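PDB 6EWH: centrosomal protein 120 from Oreochromis niloticus, which probably works in centriole assembly and cilium formation at the centrosome and basal body, this crystallised piece being its second C2 domain. Local coordinates for residues Leu33-Ala38 / Leu172-Thr177; Ser65-Asp70 / Ala89-Arg94; Glu44-Ser49 / Leu168-Gly173; Ala38-Leu43 / Leu80-Glu85; Phe60-Ser65 / Leu110-Cys115. The protein carries 1 engineered substitution. All coordinates share one frame; numbering follows the deposited sequence.

Contact 1. Residues Leu33-Ala38 / Leu172-Thr177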
# COMPACT_ATOMS: atom_id res chain seq x y z
N LEU A 33 9.30 5.18 5.28
CA LEU A 33 8.40 4.94 4.15
C LEU A 33 7.15 4.28 4.71
O LEU A 33 7.24 3.24 5.39
CB LEU A 33 9.09 4.03 3.15
CG LEU A 33 8.22 3.60 1.97
CD1 LEU A 33 7.85 4.80 1.09
CD2 LEU A 33 8.99 2.57 1.14
N SER A 34 5.97 4.86 4.45
CA SER A 34 4.75 4.39 5.08
C SER A 34 3.63 4.24 4.07
O SER A 34 3.56 4.94 3.05
CB SER A 34 4.27 5.32 6.20
OG SER A 34 3.94 6.59 5.70
N VAL A 35 2.75 3.29 4.37
CA VAL A 35 1.55 3.02 3.58
C VAL A 35 0.36 3.06 4.53
O VAL A 35 0.38 2.40 5.57
CB VAL A 35 1.63 1.63 2.92
CG1 VAL A 35 0.34 1.35 2.13
CG2 VAL A 35 2.84 1.53 2.02
N THR A 36 -0.66 3.84 4.18
CA THR A 36 -1.86 3.94 4.99
C THR A 36 -3.05 3.54 4.14
O THR A 36 -3.27 4.09 3.05
CB THR A 36 -2.07 5.37 5.51
OG1 THR A 36 -0.94 5.78 6.27
CG2 THR A 36 -3.34 5.42 6.39
N VAL A 37 -3.81 2.56 4.63
CA VAL A 37 -5.10 2.21 4.04
C VAL A 37 -6.18 2.94 4.83
O VAL A 37 -6.34 2.72 6.04
CB VAL A 37 -5.32 0.69 3.97
CG1 VAL A 37 -4.27 0.05 3.07
CG2 VAL A 37 -5.32 0.03 5.36
N ALA A 38 -6.88 3.85 4.16
CA ALA A 38 -7.72 4.84 4.84
C ALA A 38 -9.22 4.53 4.83
O ALA A 38 -9.90 4.80 5.83
CB ALA A 38 -7.48 6.23 4.24
N LEU A 172 -10.18 1.80 -2.93
CA LEU A 172 -9.43 1.79 -1.67
C LEU A 172 -8.66 3.10 -1.58
O LEU A 172 -7.84 3.40 -2.45
CB LEU A 172 -8.45 0.62 -1.65
CG LEU A 172 -7.64 0.45 -0.36
CD1 LEU A 172 -8.59 0.15 0.78
CD2 LEU A 172 -6.62 -0.65 -0.51
N GLY A 173 -8.91 3.87 -0.52
CA GLY A 173 -8.12 5.06 -0.29
C GLY A 173 -6.77 4.71 0.32
O GLY A 173 -6.72 4.06 1.37
N VAL A 174 -5.68 5.08 -0.35
CA VAL A 174 -4.33 4.77 0.11
C VAL A 174 -3.49 6.04 0.10
O VAL A 174 -3.56 6.84 -0.85
CB VAL A 174 -3.66 3.71 -0.77
CG1 VAL A 174 -2.28 3.33 -0.24
CG2 VAL A 174 -4.53 2.47 -0.90
N ALA A 175 -2.65 6.21 1.12
CA ALA A 175 -1.63 7.24 1.12
C ALA A 175 -0.28 6.58 1.32
O ALA A 175 -0.11 5.79 2.25
CB ALA A 175 -1.87 8.24 2.26
N VAL A 176 0.66 6.88 0.44
CA VAL A 176 2.05 6.45 0.60
C VAL A 176 2.90 7.68 0.84
O VAL A 176 2.76 8.69 0.13
CB VAL A 176 2.55 5.65 -0.62
CG1 VAL A 176 1.77 4.35 -0.76
CG2 VAL A 176 2.46 6.48 -1.90
N THR A 177 3.77 7.62 1.85
CA THR A 177 4.53 8.79 2.27
C THR A 177 6.00 8.43 2.46
O THR A 177 6.33 7.35 2.95
CB THR A 177 3.95 9.35 3.59
OG1 THR A 177 2.65 9.89 3.34
CG2 THR A 177 4.83 10.45 4.18
O HOH W 1 1.29 6.49 4.78
O HOH W 2 6.44 8.01 6.18
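Val35 and Val176 face each other in a non-hydrogen-bonded pair of an antiparallel beta ladder, part of one sheet of this C2 domain. Strands 29-41 and 171-180 run side by side here, bonded through Ser34 with Thr177 and Thr36 with Ala175. Thr36 N donates to Ala175 O at 2.8 Å, and Ala38 N carries the ladder on to Gly173 O at 2.8 Å. The valines lie on the face turned to the second sheet. Val35 has CG1 anti to its backbone N (chi1 178°), which leaves that methyl 4.0 Å from Val174 CG1, the two side chains crossing obliquely. Val176, modelled in two conformers, lies alongside Val35 in the one described and points the same way. Tyr64 and Leu110 of the second sheet meet Val35, while Ile112 meets Val174, so these methyls form part of the sandwich core. The other face carries Ser34, Thr36, Ala175 and Thr177. Thr177 OG1 bonds to Thr144 on strand 143-150. Thr36 holds OG1 anti to its carbonyl carbon (chi1 -57°), on the side of its own backbone N, where it meets a water. A second water lies between Ser34 OG and Thr177 O, its bond to the latter weak. The first links the strands, 2.8 Å from Thr36 OG1, 2.8 Å from Ser34 OG in the conformer described, and donating to Ala175 O at 3.0 Å.

Contact 2. Residues Ser65-Asp70 / Ala89-Arg94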
# COMPACT_ATOMS: atom_id res chain seq x y z
N SER A 65 3.18 -6.37 0.29
CA SER A 65 4.59 -6.53 0.57
C SER A 65 5.26 -5.17 0.43
O SER A 65 5.21 -4.56 -0.64
CB SER A 65 5.20 -7.52 -0.42
OG SER A 65 6.57 -7.71 -0.15
N LEU A 66 5.86 -4.68 1.52
CA LEU A 66 6.53 -3.38 1.52
C LEU A 66 8.02 -3.64 1.73
O LEU A 66 8.44 -4.05 2.81
CB LEU A 66 5.97 -2.47 2.61
CG LEU A 66 6.60 -1.07 2.72
CD1 LEU A 66 6.37 -0.26 1.46
CD2 LEU A 66 6.04 -0.34 3.91
N LEU A 67 8.80 -3.44 0.67
CA LEU A 67 10.23 -3.74 0.66
C LEU A 67 10.53 -5.13 1.23
O LEU A 67 11.42 -5.31 2.06
CB LEU A 67 11.05 -2.65 1.35
CG LEU A 67 10.94 -1.24 0.77
CD1 LEU A 67 11.93 -0.31 1.45
CD2 LEU A 67 11.13 -1.24 -0.73
N GLY A 68 9.77 -6.12 0.78
CA GLY A 68 9.99 -7.48 1.22
C GLY A 68 9.39 -7.84 2.56
O GLY A 68 9.61 -8.96 3.04
N ASN A 69 8.64 -6.94 3.19
CA ASN A 69 7.97 -7.22 4.45
C ASN A 69 6.50 -7.52 4.20
O ASN A 69 5.80 -6.70 3.60
CB ASN A 69 8.08 -6.02 5.38
CG ASN A 69 9.50 -5.73 5.79
OD1 ASN A 69 10.04 -6.37 6.68
ND2 ASN A 69 10.14 -4.77 5.11
N ASP A 70 6.03 -8.68 4.66
CA ASP A 70 4.63 -9.04 4.50
C ASP A 70 3.81 -8.30 5.55
O ASP A 70 4.08 -8.40 6.75
CB ASP A 70 4.43 -10.55 4.66
CG ASP A 70 4.97 -11.34 3.48
OD1 ASP A 70 4.96 -10.83 2.35
OD2 ASP A 70 5.42 -12.48 3.70
N ALA A 89 1.34 1.20 8.02
CA ALA A 89 2.51 0.38 8.25
C ALA A 89 3.70 1.16 7.72
O ALA A 89 3.61 1.79 6.66
CB ALA A 89 2.44 -0.97 7.53
N SER A 90 4.80 1.16 8.47
CA SER A 90 5.98 1.96 8.13
C SER A 90 7.24 1.12 8.27
O SER A 90 7.32 0.27 9.15
CB SER A 90 6.13 3.13 9.12
OG SER A 90 4.96 3.94 9.19
N VAL A 91 8.22 1.39 7.41
CA VAL A 91 9.56 0.81 7.54
C VAL A 91 10.57 1.93 7.64
O VAL A 91 10.40 3.02 7.08
CB VAL A 91 9.90 -0.14 6.36
CG1 VAL A 91 9.01 -1.37 6.41
CG2 VAL A 91 9.76 0.59 5.01
N ARG A 92 11.66 1.66 8.35
CA ARG A 92 12.75 2.61 8.47
C ARG A 92 13.84 2.27 7.46
O ARG A 92 14.18 1.10 7.26
CB ARG A 92 13.35 2.58 9.89
CG ARG A 92 12.38 3.04 10.96
CD ARG A 92 13.01 2.87 12.35
NE ARG A 92 14.00 3.92 12.61
CZ ARG A 92 15.11 3.74 13.33
NH1 ARG A 92 15.40 2.55 13.83
NH2 ARG A 92 15.93 4.76 13.53
N ILE A 93 14.38 3.31 6.83
CA ILE A 93 15.38 3.14 5.78
C ILE A 93 16.57 4.04 6.11
O ILE A 93 16.40 5.23 6.41
CB ILE A 93 14.80 3.49 4.39
CG1 ILE A 93 13.65 2.56 4.04
CG2 ILE A 93 15.89 3.39 3.32
CD1 ILE A 93 12.82 3.03 2.87
N ARG A 94 17.77 3.47 6.08
CA ARG A 94 18.99 4.24 6.21
C ARG A 94 19.59 4.38 4.81
O ARG A 94 19.87 3.37 4.16
CB ARG A 94 19.95 3.53 7.17
CG ARG A 94 21.20 4.34 7.56
CD ARG A 94 21.98 3.58 8.62
NE ARG A 94 23.18 4.30 9.07
CZ ARG A 94 24.36 4.24 8.46
NH1 ARG A 94 24.52 3.51 7.36
NH2 ARG A 94 25.39 4.93 8.95
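Leu66, Leu67 and Asn69 reach residues 89-94 of strand 87-95 from a beta hairpin whose type I' turn runs from Leu66 to Asn69. The contact across the two sheets of the C2 sandwich is chiefly apolar. Leu67 CD1 meets Ile93 CD1 at 3.7 Å, the two side chains crossing at about a right angle. With CG anti to the backbone N (chi1 -180°), Leu66 sets CD2 against both methyls of Val91, 4.0 Å from CG2. Phe103 and Leu100 of helix 97-105 continue this patch beside Leu67 and Ile93.

The polar contacts stay within the hairpin. Leu66 O accepts two bonds from one residue: Asn69 N at 2.9 Å and Asn69 ND2 at 2.9 Å. The side-chain N-H...O angle is 156°, with the donor nearly in line with the C=O of Leu66 and the oxygen close to the plane of the Asn69 amide. Leu66 N in turn donates to Asn69 O, closing the turn.

Where the two kinds meet, Asn69 ND2 rests 3.8 Å from Val91 CG1. The amide is therefore tied back to its own turn while the same ND2 lies against a methyl, and between these two segments the sheets meet through methyl contacts, with no directed bond.

Contact 3. Residues Glu44-Ser49 / Leu168-Gly173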
# COMPACT_ATOMS: atom_id res chain seq x y z
N GLU A 44 -18.26 -4.93 -2.21
CA GLU A 44 -19.13 -6.08 -2.40
C GLU A 44 -19.13 -6.57 -3.83
O GLU A 44 -19.45 -7.74 -4.08
CB GLU A 44 -20.56 -5.77 -1.93
CG GLU A 44 -21.32 -4.83 -2.85
CD GLU A 44 -21.05 -3.36 -2.57
OE1 GLU A 44 -20.19 -3.05 -1.72
OE2 GLU A 44 -21.71 -2.50 -3.19
N GLN A 45 -18.74 -5.72 -4.79
CA GLN A 45 -18.64 -6.17 -6.17
C GLN A 45 -17.60 -7.26 -6.36
O GLN A 45 -17.64 -7.98 -7.36
CB GLN A 45 -18.25 -5.01 -7.09
CG GLN A 45 -19.24 -3.89 -7.15
CD GLN A 45 -18.79 -2.82 -8.11
OE1 GLN A 45 -17.88 -3.04 -8.91
NE2 GLN A 45 -19.41 -1.65 -8.03
N LEU A 46 -16.66 -7.39 -5.42
CA LEU A 46 -15.59 -8.38 -5.51
C LEU A 46 -15.99 -9.74 -4.95
O LEU A 46 -15.17 -10.68 -4.99
CB LEU A 46 -14.35 -7.86 -4.78
CG LEU A 46 -13.81 -6.56 -5.35
CD1 LEU A 46 -12.67 -6.04 -4.48
CD2 LEU A 46 -13.33 -6.74 -6.79
N VAL A 47 -17.20 -9.89 -4.43
CA VAL A 47 -17.68 -11.16 -3.90
C VAL A 47 -18.87 -11.60 -4.75
O VAL A 47 -19.86 -10.87 -4.85
CB VAL A 47 -18.06 -11.05 -2.41
CG1 VAL A 47 -18.70 -12.32 -1.92
CG2 VAL A 47 -16.80 -10.77 -1.60
N PRO A 48 -18.80 -12.76 -5.40
CA PRO A 48 -19.86 -13.12 -6.37
C PRO A 48 -21.19 -13.41 -5.72
O PRO A 48 -22.24 -13.22 -6.36
CB PRO A 48 -19.30 -14.36 -7.07
CG PRO A 48 -17.83 -14.40 -6.73
CD PRO A 48 -17.72 -13.76 -5.38
N SER A 49 -21.20 -13.87 -4.48
CA SER A 49 -22.41 -14.33 -3.81
C SER A 49 -22.71 -13.44 -2.62
O SER A 49 -21.83 -13.22 -1.77
CB SER A 49 -22.23 -15.77 -3.34
OG SER A 49 -23.16 -16.09 -2.32
N LEU A 168 -19.65 2.75 -10.58
CA LEU A 168 -18.97 2.88 -9.29
C LEU A 168 -18.25 1.56 -9.00
O LEU A 168 -18.89 0.51 -8.87
CB LEU A 168 -19.99 3.19 -8.20
CG LEU A 168 -20.84 4.46 -8.40
CD1 LEU A 168 -21.84 4.64 -7.26
CD2 LEU A 168 -19.96 5.68 -8.54
N GLN A 169 -16.93 1.61 -8.90
CA GLN A 169 -16.13 0.40 -8.79
C GLN A 169 -15.51 0.29 -7.40
O GLN A 169 -15.52 1.26 -6.62
CB GLN A 169 -15.05 0.36 -9.89
CG GLN A 169 -15.53 -0.39 -11.15
CD GLN A 169 -14.41 -0.87 -12.08
OE1 GLN A 169 -13.82 -1.93 -11.87
NE2 GLN A 169 -14.14 -0.10 -13.13
N PRO A 170 -15.01 -0.89 -7.03
CA PRO A 170 -14.38 -1.04 -5.71
C PRO A 170 -13.16 -0.14 -5.61
O PRO A 170 -12.29 -0.15 -6.48
CB PRO A 170 -13.98 -2.51 -5.67
CG PRO A 170 -14.76 -3.17 -6.70
CD PRO A 170 -14.99 -2.17 -7.77
N THR A 171 -13.10 0.62 -4.53
CA THR A 171 -12.12 1.67 -4.38
C THR A 171 -11.49 1.55 -3.00
O THR A 171 -12.19 1.25 -2.03
CB THR A 171 -12.87 3.00 -4.51
OG1 THR A 171 -13.49 3.06 -5.80
CG2 THR A 171 -11.94 4.16 -4.34
N LEU A 172 -10.18 1.80 -2.93
CA LEU A 172 -9.43 1.79 -1.67
C LEU A 172 -8.66 3.10 -1.58
O LEU A 172 -7.84 3.40 -2.45
CB LEU A 172 -8.45 0.62 -1.65
CG LEU A 172 -7.64 0.45 -0.36
CD1 LEU A 172 -8.59 0.15 0.78
CD2 LEU A 172 -6.62 -0.65 -0.51
N GLY A 173 -8.91 3.87 -0.52
CA GLY A 173 -8.12 5.06 -0.29
C GLY A 173 -6.77 4.71 0.32
O GLY A 173 -6.72 4.06 1.37
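Leu46 and Gln45, in the 3-10 turn that follows strand 29-41, close over Pro170 at the entrance to strand 171-180, at one end of the C2 sandwich. The proline ring is the meeting place. Leu46 has CG anti to its carbonyl carbon (chi1 -60°), and that atom comes 3.8 Å from Pro170 CG. Its CD2 is just as near to Pro170 CG, while CD1 packs 3.9 Å from Pro170 CB. Leu46 also touches Leu114 of strand 110-116, in the other sheet. An alanine at Leu46 would probably open a gap beside the Pro170 ring and take away the contact with Leu114.

Gln45 comes to the same ring at about a right angle, with its chain extended beyond CG. OE1 is modelled 3.2 Å from Pro170 CD. The other end of the amide points to the backbone: NE2 is modelled 2.4 Å from Leu168 O, too short to be trusted in detail, so the exact placement of the whole amide is doubtful.

Val47 N bonds to Glu44 O at 3.1 Å within the turn, while the backbone of Thr171 pairs with Thr41 of the neighbouring strand and that of Pro170 with Leu151. The arrangement is a loop packed on a loop at the rim of a C2-type beta sandwich, with a proline from the loop entering one strand lodged against the short helical turn leaving its neighbour.

Contact 4. Residues Ala38-Leu43 / Leu80-Glu85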
# COMPACT_ATOMS: atom_id res chain seq x y z
N ALA A 38 -6.88 3.85 4.16
CA ALA A 38 -7.72 4.84 4.84
C ALA A 38 -9.22 4.53 4.83
O ALA A 38 -9.90 4.80 5.83
CB ALA A 38 -7.48 6.23 4.24
N PHE A 39 -9.75 3.98 3.74
CA PHE A 39 -11.19 3.74 3.61
C PHE A 39 -11.39 2.90 2.35
O PHE A 39 -10.47 2.72 1.55
CB PHE A 39 -11.98 5.05 3.48
CG PHE A 39 -11.71 5.80 2.21
CD1 PHE A 39 -10.69 6.73 2.13
CD2 PHE A 39 -12.48 5.57 1.07
CE1 PHE A 39 -10.44 7.43 0.96
CE2 PHE A 39 -12.23 6.25 -0.10
CZ PHE A 39 -11.21 7.18 -0.16
N ALA A 40 -12.62 2.41 2.17
CA ALA A 40 -12.95 1.65 0.97
C ALA A 40 -14.44 1.79 0.70
O ALA A 40 -15.23 2.07 1.60
CB ALA A 40 -12.60 0.17 1.12
N THR A 41 -14.81 1.57 -0.57
CA THR A 41 -16.22 1.49 -0.89
C THR A 41 -16.42 0.56 -2.08
O THR A 41 -15.49 0.20 -2.80
CB THR A 41 -16.90 2.86 -1.08
OG1 THR A 41 -18.32 2.68 -1.15
CG2 THR A 41 -16.43 3.52 -2.36
N LYS A 42 -17.67 0.11 -2.21
CA LYS A 42 -18.11 -0.80 -3.29
C LYS A 42 -17.35 -2.13 -3.30
O LYS A 42 -17.26 -2.79 -4.35
CB LYS A 42 -18.08 -0.14 -4.67
CG LYS A 42 -18.91 1.13 -4.77
CD LYS A 42 -20.39 0.84 -4.52
CE LYS A 42 -21.21 2.12 -4.59
NZ LYS A 42 -22.64 1.88 -4.28
N LEU A 43 -16.83 -2.56 -2.15
CA LEU A 43 -16.08 -3.82 -2.12
C LEU A 43 -16.95 -5.03 -2.42
O LEU A 43 -16.42 -6.07 -2.84
CB LEU A 43 -15.38 -3.99 -0.76
CG LEU A 43 -14.39 -2.91 -0.37
CD1 LEU A 43 -13.72 -3.33 0.94
CD2 LEU A 43 -13.34 -2.65 -1.47
N LEU A 80 -19.84 -4.75 2.86
CA LEU A 80 -20.76 -3.84 2.20
C LEU A 80 -20.66 -2.42 2.75
O LEU A 80 -20.86 -1.45 2.01
CB LEU A 80 -22.20 -4.37 2.32
CG LEU A 80 -23.33 -3.57 1.68
CD1 LEU A 80 -23.06 -3.36 0.20
CD2 LEU A 80 -24.67 -4.26 1.88
N SER A 81 -20.36 -2.27 4.03
CA SER A 81 -20.23 -0.96 4.66
C SER A 81 -18.96 -0.97 5.50
O SER A 81 -19.02 -1.13 6.73
CB SER A 81 -21.47 -0.59 5.47
OG SER A 81 -21.46 0.79 5.76
N PRO A 82 -17.79 -0.79 4.87
CA PRO A 82 -16.52 -1.05 5.56
C PRO A 82 -16.38 -0.25 6.84
O PRO A 82 -16.68 0.95 6.89
CB PRO A 82 -15.48 -0.63 4.52
CG PRO A 82 -16.15 -0.91 3.22
CD PRO A 82 -17.59 -0.49 3.44
N ASP A 83 -15.90 -0.93 7.88
CA ASP A 83 -15.75 -0.31 9.18
C ASP A 83 -14.34 -0.41 9.72
O ASP A 83 -14.11 -0.06 10.89
CB ASP A 83 -16.76 -0.90 10.18
CG ASP A 83 -16.68 -2.41 10.27
OD1 ASP A 83 -15.87 -3.02 9.54
OD2 ASP A 83 -17.45 -2.99 11.06
N PHE A 84 -13.37 -0.86 8.92
CA PHE A 84 -12.00 -0.84 9.40
C PHE A 84 -11.54 0.59 9.64
O PHE A 84 -12.03 1.54 9.02
CB PHE A 84 -11.05 -1.58 8.42
CG PHE A 84 -10.92 -0.94 7.05
CD1 PHE A 84 -9.96 0.04 6.82
CD2 PHE A 84 -11.69 -1.40 5.97
CE1 PHE A 84 -9.79 0.60 5.55
CE2 PHE A 84 -11.53 -0.82 4.70
CZ PHE A 84 -10.59 0.17 4.49
N GLU A 85 -10.61 0.74 10.59
CA GLU A 85 -9.99 2.01 10.91
C GLU A 85 -8.82 2.28 9.97
O GLU A 85 -8.20 1.34 9.46
CB GLU A 85 -9.46 1.96 12.33
CG GLU A 85 -10.57 1.87 13.36
CD GLU A 85 -11.27 3.20 13.55
OE1 GLU A 85 -10.57 4.19 13.80
OE2 GLU A 85 -12.51 3.25 13.42
O HOH W 3 -11.30 4.10 7.95
O HOH W 4 -20.13 -0.47 -0.61
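Phe84 and Pro82 press against the last residues of strand 29-41, and this is the tight half of the contact. The Phe84 ring lies against the backbone from Ala38 to Ala40, with CZ 3.6 Å from Phe39 C. Ala40 CB lies at the rim of that ring, in its plane, 3.9 Å from CE2. Phe84 CG stands between the backbone N and the carbonyl carbon (chi1 65°), the crowded position for this bond, which starts the side chain toward the strand. Phe62 of the opposite sheet meets the same ring edge to face, and Phe76 also touches it. Pro82 fills the next place along: its CG is 3.5 Å from Ala40 O and 4.1 Å from Leu43 CD1.

At both ends the chains part and water takes over. One water donates to Ala38 O at 2.6 Å and also to Phe84 O. Another accepts from Lys42 N at 3.0 Å and donates to Leu80 O at 2.9 Å. These bridges join backbone to backbone where direct pairing is absent. Farther up the strand, direct ladder bonds tie 29-41 to 87-95; here the chain of 80-85, not yet a strand, meets the strand through a ring, a proline and two waters. It is a loop folded against the end of a strand at the margin of a C2-type beta sandwich.

Contact 5. Residues Phe60-Ser65 / Leu110-Cys115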
# COMPACT_ATOMS: atom_id res chain seq x y z
N PHE A 60 -12.24 -10.08 6.41
CA PHE A 60 -11.50 -9.51 5.30
C PHE A 60 -10.37 -8.64 5.83
O PHE A 60 -10.46 -8.08 6.93
CB PHE A 60 -12.44 -8.68 4.39
CG PHE A 60 -13.66 -9.44 3.95
CD1 PHE A 60 -13.63 -10.19 2.78
CD2 PHE A 60 -14.83 -9.40 4.69
CE1 PHE A 60 -14.76 -10.90 2.37
CE2 PHE A 60 -15.95 -10.11 4.28
CZ PHE A 60 -15.91 -10.85 3.11
N PHE A 61 -9.29 -8.54 5.06
CA PHE A 61 -8.15 -7.74 5.47
C PHE A 61 -7.36 -7.39 4.22
O PHE A 61 -7.56 -7.97 3.15
CB PHE A 61 -7.26 -8.49 6.48
CG PHE A 61 -6.68 -9.77 5.94
CD1 PHE A 61 -7.41 -10.95 6.00
CD2 PHE A 61 -5.42 -9.78 5.37
CE1 PHE A 61 -6.89 -12.13 5.49
CE2 PHE A 61 -4.89 -10.96 4.85
CZ PHE A 61 -5.63 -12.14 4.91
N PHE A 62 -6.46 -6.42 4.37
CA PHE A 62 -5.57 -6.05 3.27
C PHE A 62 -4.18 -6.63 3.48
O PHE A 62 -3.68 -6.72 4.61
CB PHE A 62 -5.50 -4.53 3.10
CG PHE A 62 -6.84 -3.93 2.82
CD1 PHE A 62 -7.40 -4.00 1.55
CD2 PHE A 62 -7.57 -3.34 3.84
CE1 PHE A 62 -8.66 -3.47 1.30
CE2 PHE A 62 -8.83 -2.80 3.60
CZ PHE A 62 -9.37 -2.87 2.33
N TYR A 63 -3.56 -7.04 2.37
CA TYR A 63 -2.20 -7.55 2.38
C TYR A 63 -1.37 -6.80 1.36
O TYR A 63 -1.83 -6.52 0.24
CB TYR A 63 -2.16 -9.06 2.02
CG TYR A 63 -0.77 -9.47 1.59
CD1 TYR A 63 0.21 -9.74 2.54
CD2 TYR A 63 -0.42 -9.54 0.24
CE1 TYR A 63 1.49 -10.08 2.18
CE2 TYR A 63 0.88 -9.87 -0.13
CZ TYR A 63 1.82 -10.15 0.84
OH TYR A 63 3.11 -10.50 0.50
N TYR A 64 -0.12 -6.50 1.72
CA TYR A 64 0.85 -6.05 0.74
C TYR A 64 2.25 -6.34 1.23
O TYR A 64 2.48 -6.54 2.43
CB TYR A 64 0.69 -4.57 0.39
CG TYR A 64 0.69 -3.63 1.57
CD1 TYR A 64 -0.50 -3.33 2.22
CD2 TYR A 64 1.86 -3.03 2.02
CE1 TYR A 64 -0.52 -2.45 3.31
CE2 TYR A 64 1.85 -2.16 3.07
CZ TYR A 64 0.67 -1.87 3.72
OH TYR A 64 0.66 -1.00 4.79
N SER A 65 3.18 -6.37 0.29
CA SER A 65 4.59 -6.53 0.57
C SER A 65 5.26 -5.17 0.43
O SER A 65 5.21 -4.56 -0.64
CB SER A 65 5.20 -7.52 -0.42
OG SER A 65 6.57 -7.71 -0.15
N LEU A 110 3.55 -1.11 -5.65
CA LEU A 110 3.02 -1.85 -4.53
C LEU A 110 1.68 -2.45 -4.95
O LEU A 110 0.85 -1.77 -5.56
CB LEU A 110 2.82 -0.86 -3.38
CG LEU A 110 2.37 -1.31 -2.01
CD1 LEU A 110 3.49 -2.07 -1.35
CD2 LEU A 110 2.03 -0.08 -1.21
N GLN A 111 1.48 -3.74 -4.66
CA GLN A 111 0.22 -4.40 -4.96
C GLN A 111 -0.51 -4.68 -3.66
O GLN A 111 -0.10 -5.53 -2.86
CB GLN A 111 0.43 -5.68 -5.78
CG GLN A 111 0.58 -5.40 -7.27
CD GLN A 111 0.72 -6.67 -8.09
OE1 GLN A 111 1.35 -7.64 -7.66
NE2 GLN A 111 0.13 -6.68 -9.28
N ILE A 112 -1.61 -3.96 -3.44
CA ILE A 112 -2.39 -4.13 -2.21
C ILE A 112 -3.58 -5.01 -2.54
O ILE A 112 -4.36 -4.70 -3.45
CB ILE A 112 -2.83 -2.78 -1.64
CG1 ILE A 112 -1.60 -1.92 -1.31
CG2 ILE A 112 -3.72 -3.00 -0.42
CD1 ILE A 112 -1.94 -0.51 -0.89
N HIS A 113 -3.74 -6.10 -1.79
CA HIS A 113 -4.77 -7.09 -2.03
C HIS A 113 -5.84 -7.00 -0.96
O HIS A 113 -5.52 -6.88 0.23
CB HIS A 113 -4.18 -8.50 -1.97
CG HIS A 113 -3.30 -8.84 -3.13
ND1 HIS A 113 -3.70 -9.69 -4.14
CD2 HIS A 113 -2.05 -8.43 -3.46
CE1 HIS A 113 -2.73 -9.79 -5.03
NE2 HIS A 113 -1.72 -9.04 -4.65
N LEU A 114 -7.09 -7.08 -1.38
CA LEU A 114 -8.18 -7.38 -0.45
C LEU A 114 -8.29 -8.89 -0.36
O LEU A 114 -8.42 -9.57 -1.39
CB LEU A 114 -9.50 -6.79 -0.94
CG LEU A 114 -10.73 -7.26 -0.16
CD1 LEU A 114 -10.69 -6.74 1.27
CD2 LEU A 114 -12.05 -6.87 -0.86
N CYS A 115 -8.22 -9.43 0.85
CA CYS A 115 -8.16 -10.87 1.05
C CYS A 115 -9.28 -11.35 1.95
O CYS A 115 -9.80 -10.61 2.78
CB CYS A 115 -6.84 -11.27 1.71
SG CYS A 115 -5.44 -10.89 0.68
O HOH W 5 2.18 -6.76 -2.51
O HOH W 6 3.82 -4.84 -3.06
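Phe61 lays its ring over the side chain of Cys115, its partner in a hydrogen-bonded antiparallel pair. Cys115 CB stands 3.5 Å above the ring plane, offset toward the rim, in a CH-pi contact 3.8 Å from the centroid. The sulfur lies farther off and obliquely, SG being 4.8 Å from the centroid of Phe61. Phe61 CG falls between the backbone N and the carbonyl carbon (chi1 61°), which starts the side chain toward Cys115. An alanine at Phe61 would probably strip Cys115 CB of the ring face over it and lose the oblique sulfur-ring contact. Next along, Tyr63 CB touches Cys115 SG at 4.0 Å, and the Tyr63 and His113 side chains lie side by side, His113 CD2 at the edge of the Tyr63 ring.

On the other face Phe62 crosses Leu114, with CE1 3.8 Å from Leu114 CD1. Tyr64 lies beside Ile112, its CB 3.9 Å from Ile112 CG1. This face meets Leu172 and Val35 of the other sheet.

Behind the side chains stands the ladder. Cys115 N bonds to Phe61 O, and His113 N to Tyr63 O at 2.8 Å in a nearly straight bond (174°). Past Tyr64, two waters link Ser65 to the backbone of Gln111. The polar tips have partners outside the pair: Tyr63 OH bonds to Asp70, and His113 ND1 to Ser120. The ladder thus separates a largely apolar core face from one where rings, a thiol and tethered polar tips share the surface.

How the contacts relate
Contacts 1 and 5 are the ladders of the two facing sheets, centres about 12 Å apart. They meet through side chains in the sandwich core: Leu172 CD1 is 3.5 Å from Phe62 CZ and Val35 CG2 is 3.7 Å from Leu110 CD2. Contact 2 joins the sheets toward one end and shares Ser65 with contact 5; its strand 87-95 borders contact 1, where Val35 N lies 2.9 Å from Ala89 O. Contacts 3 and 4 sit at the other end, centres about 10 Å apart, and the centres of contacts 2 and 3 are about 27 Å apart. Phe84 CE2, 3.5 Å from Phe62 CE2, connects contact 4 to contact 5. No ligand lies among the five.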